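Local coordinates for oxidoreductase, iron/ascorbate family (PDB 3ON7), which probably acts as an iron(II)- and 2-oxoglutarate-dependent oxygenase that forms ethylene from 2-oxoglutarate and oxidises L-arginine, at residues B[32-37]-B[114-119]. Residues are numbered along the deposited sequence; the frame is centred on the assembly and turned at random. Where two conformers were deposited one is given.
Sequences NHPIDK and NTLASE
With chi1 at -177°, Leu116 swings its CG away from the backbone N, which carries the isobutyl fork off helix 103-126 and against loop 32-37. On the loop side, the first torsion of His33 turns the imidazole back over the loop and leaves CB facing the leucine. Leu116 CD1 meets the ring carbon CD of Pro34 at 3.8 Å, the two side chains crossing at about a right angle. Leu116 CD2 lies 4.2 Å from CB of His33, and at 4.4 Å it also has CD1 of Ile35, whose chain end comes closer to the helix. No hydrogen bond joins the two segments, so the contact is purely apolar. The loop has its own brace: Ile35 N donates to His33 ND1 at 3.2 Å, from 18° out of the ring plane, which helps fix the rotation of the imidazole. Asp36 OD1 then N-caps helix 37-51, accepting a weak hydrogen bond from Glu38 N. Tyr9 touches both Pro34 and Leu116, and its hydroxyl bonds Glu119 OE1. Ile210 of strand 210-214 packs on His33 and Leu116, so helix 103-126 meets the loop between strand 27-31 and helix 37-51 beside the main sheet, part of the double-stranded beta-helix (jelly-roll) core of 2-oxoglutarate oxygenases.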
ATOM      1  N   ASN B  32     -40.168   8.633  -0.361  1.00 24.25           N
ATOM      2  CA  ASN B  32     -40.836   8.290  -1.616  1.00 27.00           C
ATOM      3  C   ASN B  32     -39.943   8.469  -2.836  1.00 27.26           C
ATOM      4  O   ASN B  32     -40.354   9.066  -3.823  1.00 27.91           O
ATOM      5  CB  ASN B  32     -42.088   9.145  -1.766  1.00 28.82           C
ATOM      6  CG  ASN B  32     -43.089   8.870  -0.679  1.00 33.31           C
ATOM      7  OD1 ASN B  32     -43.096   9.533   0.350  1.00 36.52           O
ATOM      8  ND2 ASN B  32     -43.917   7.857  -0.886  1.00 29.08           N
ATOM      9  N   HIS B  33     -38.712   7.988  -2.734  1.00 26.81           N
ATOM     10  CA  HIS B  33     -37.733   8.050  -3.826  1.00 26.59           C
ATOM     11  C   HIS B  33     -38.008   6.947  -4.849  1.00 28.57           C
ATOM     12  O   HIS B  33     -38.816   6.051  -4.589  1.00 29.01           O
ATOM     13  CB  HIS B  33     -36.296   7.931  -3.271  1.00 26.50           C
ATOM     14  CG  HIS B  33     -36.084   6.732  -2.408  1.00 25.03           C
ATOM     15  ND1 HIS B  33     -35.776   5.491  -2.919  1.00 24.94           N
ATOM     16  CD2 HIS B  33     -36.178   6.574  -1.063  1.00 25.34           C
ATOM     17  CE1 HIS B  33     -35.687   4.619  -1.927  1.00 24.99           C
ATOM     18  NE2 HIS B  33     -35.926   5.251  -0.791  1.00 22.07           N
ATOM     19  N   PRO B  34     -37.338   7.002  -6.013  1.00 29.10           N
ATOM     20  CA  PRO B  34     -37.618   6.049  -7.081  1.00 31.94           C
ATOM     21  C   PRO B  34     -37.021   4.660  -6.962  1.00 30.54           C
ATOM     22  O   PRO B  34     -37.226   3.857  -7.854  1.00 31.94           O
ATOM     23  CB  PRO B  34     -37.017   6.719  -8.337  1.00 32.22           C
ATOM     24  CG  PRO B  34     -36.554   8.037  -7.927  1.00 33.67           C
ATOM     25  CD  PRO B  34     -36.390   8.032  -6.455  1.00 30.92           C
ATOM     26  N   ILE B  35     -36.270   4.366  -5.912  1.00 31.07           N
ATOM     27  CA  ILE B  35     -35.668   3.052  -5.808  1.00 30.30           C
ATOM     28  C   ILE B  35     -36.661   2.065  -5.196  1.00 31.56           C
ATOM     29  O   ILE B  35     -37.127   2.228  -4.054  1.00 30.98           O
ATOM     30  CB  ILE B  35     -34.363   3.077  -5.037  1.00 28.01           C
ATOM     31  CG1 ILE B  35     -33.316   3.919  -5.787  1.00 30.07           C
ATOM     32  CG2 ILE B  35     -33.842   1.684  -4.869  1.00 27.15           C
ATOM     33  CD1 ILE B  35     -31.913   3.801  -5.220  1.00 22.66           C
ATOM     34  N   ASP B  36     -36.974   1.047  -5.989  1.00 33.74           N
ATOM     35  CA  ASP B  36     -37.955   0.013  -5.631  1.00 36.17           C
ATOM     36  C   ASP B  36     -37.725  -0.495  -4.212  1.00 35.41           C
ATOM     37  O   ASP B  36     -36.687  -1.095  -3.910  1.00 33.54           O
ATOM     38  CB  ASP B  36     -37.882  -1.144  -6.631  1.00 36.55           C
ATOM     39  CG  ASP B  36     -38.902  -2.244  -6.350  1.00 45.94           C
ATOM     40  OD1 ASP B  36     -39.938  -1.980  -5.666  1.00 48.90           O
ATOM     41  OD2 ASP B  36     -38.650  -3.381  -6.833  1.00 47.70           O
ATOM     42  N   LYS B  37     -38.723  -0.235  -3.372  1.00 36.82           N
ATOM     43  CA  LYS B  37     -38.768  -0.582  -1.946  0.50 37.35           C
ATOM     44  C   LYS B  37     -38.509  -2.065  -1.695  1.00 36.88           C
ATOM     45  O   LYS B  37     -37.889  -2.478  -0.693  1.00 37.24           O
ATOM     46  CB  LYS B  37     -40.179  -0.244  -1.414  0.50 38.15           C
ATOM     47  CG  LYS B  37     -40.282  -0.004   0.091  0.50 40.63           C
ATOM     48  CD  LYS B  37     -41.610   0.661   0.455  0.50 37.71           C
ATOM     49  N   ASN B 114     -26.737   4.830  -8.103  1.00 19.46           N
ATOM     50  CA  ASN B 114     -25.897   5.745  -8.859  1.00 20.90           C
ATOM     51  C   ASN B 114     -26.744   6.679  -9.720  1.00 20.16           C
ATOM     52  O   ASN B 114     -26.441   7.856  -9.813  1.00 17.08           O
ATOM     53  CB  ASN B 114     -24.889   4.976  -9.730  1.00 22.38           C
ATOM     54  CG  ASN B 114     -23.567   4.758  -9.023  1.00 27.88           C
ATOM     55  OD1 ASN B 114     -22.694   5.627  -9.038  1.00 25.20           O
ATOM     56  ND2 ASN B 114     -23.412   3.587  -8.393  1.00 31.77           N
ATOM     57  N   THR B 115     -27.819   6.150 -10.310  1.00 21.58           N
ATOM     58  CA  THR B 115     -28.753   6.968 -11.098  1.00 23.23           C
ATOM     59  C   THR B 115     -29.410   8.036 -10.212  1.00 24.42           C
ATOM     60  O   THR B 115     -29.399   9.216 -10.574  1.00 23.61           O
ATOM     61  CB  THR B 115     -29.818   6.117 -11.835  1.00 24.40           C
ATOM     62  OG1 THR B 115     -29.165   5.278 -12.797  1.00 19.83           O
ATOM     63  CG2 THR B 115     -30.888   7.010 -12.555  1.00 21.38           C
ATOM     64  N   LEU B 116     -29.910   7.662  -9.034  1.00 23.68           N
ATOM     65  CA  LEU B 116     -30.484   8.681  -8.135  1.00 23.43           C
ATOM     66  C   LEU B 116     -29.414   9.687  -7.715  1.00 22.41           C
ATOM     67  O   LEU B 116     -29.666  10.888  -7.736  1.00 22.32           O
ATOM     68  CB  LEU B 116     -31.129   8.058  -6.886  1.00 23.94           C
ATOM     69  CG  LEU B 116     -31.840   8.964  -5.855  1.00 23.75           C
ATOM     70  CD1 LEU B 116     -32.961   9.778  -6.490  1.00 18.66           C
ATOM     71  CD2 LEU B 116     -32.393   8.139  -4.671  1.00 22.98           C
ATOM     72  N   ALA B 117     -28.219   9.215  -7.361  1.00 19.95           N
ATOM     73  CA  ALA B 117     -27.175  10.127  -6.866  1.00 20.07           C
ATOM     74  C   ALA B 117     -26.759  11.122  -7.950  1.00 20.03           C
ATOM     75  O   ALA B 117     -26.424  12.269  -7.680  1.00 17.30           O
ATOM     76  CB  ALA B 117     -25.953   9.349  -6.339  1.00 18.41           C
ATOM     77  N   SER B 118     -26.819  10.657  -9.189  1.00 23.93           N
ATOM     78  CA  SER B 118     -26.507  11.466 -10.347  1.00 24.49           C
ATOM     79  C   SER B 118     -27.565  12.540 -10.563  1.00 26.18           C
ATOM     80  O   SER B 118     -27.232  13.696 -10.838  1.00 27.26           O
ATOM     81  CB  SER B 118     -26.370  10.564 -11.563  1.00 25.59           C
ATOM     82  OG  SER B 118     -25.600  11.187 -12.563  1.00 37.44           O
ATOM     83  N   GLU B 119     -28.840  12.184 -10.411  1.00 26.19           N
ATOM     84  CA  GLU B 119     -29.903  13.191 -10.471  1.00 25.26           C
ATOM     85  C   GLU B 119     -29.730  14.191  -9.337  1.00 24.42           C
ATOM     86  O   GLU B 119     -29.877  15.386  -9.540  1.00 25.85           O
ATOM     87  CB  GLU B 119     -31.296  12.565 -10.390  1.00 26.33           C
ATOM     88  CG  GLU B 119     -32.452  13.597 -10.439  1.00 27.82           C
ATOM     89  CD  GLU B 119     -33.834  12.996 -10.150  1.00 29.03           C
ATOM     90  OE1 GLU B 119     -33.928  11.874  -9.630  1.00 30.07           O
ATOM     91  OE2 GLU B 119     -34.843  13.656 -10.442  1.00 33.71           O
TER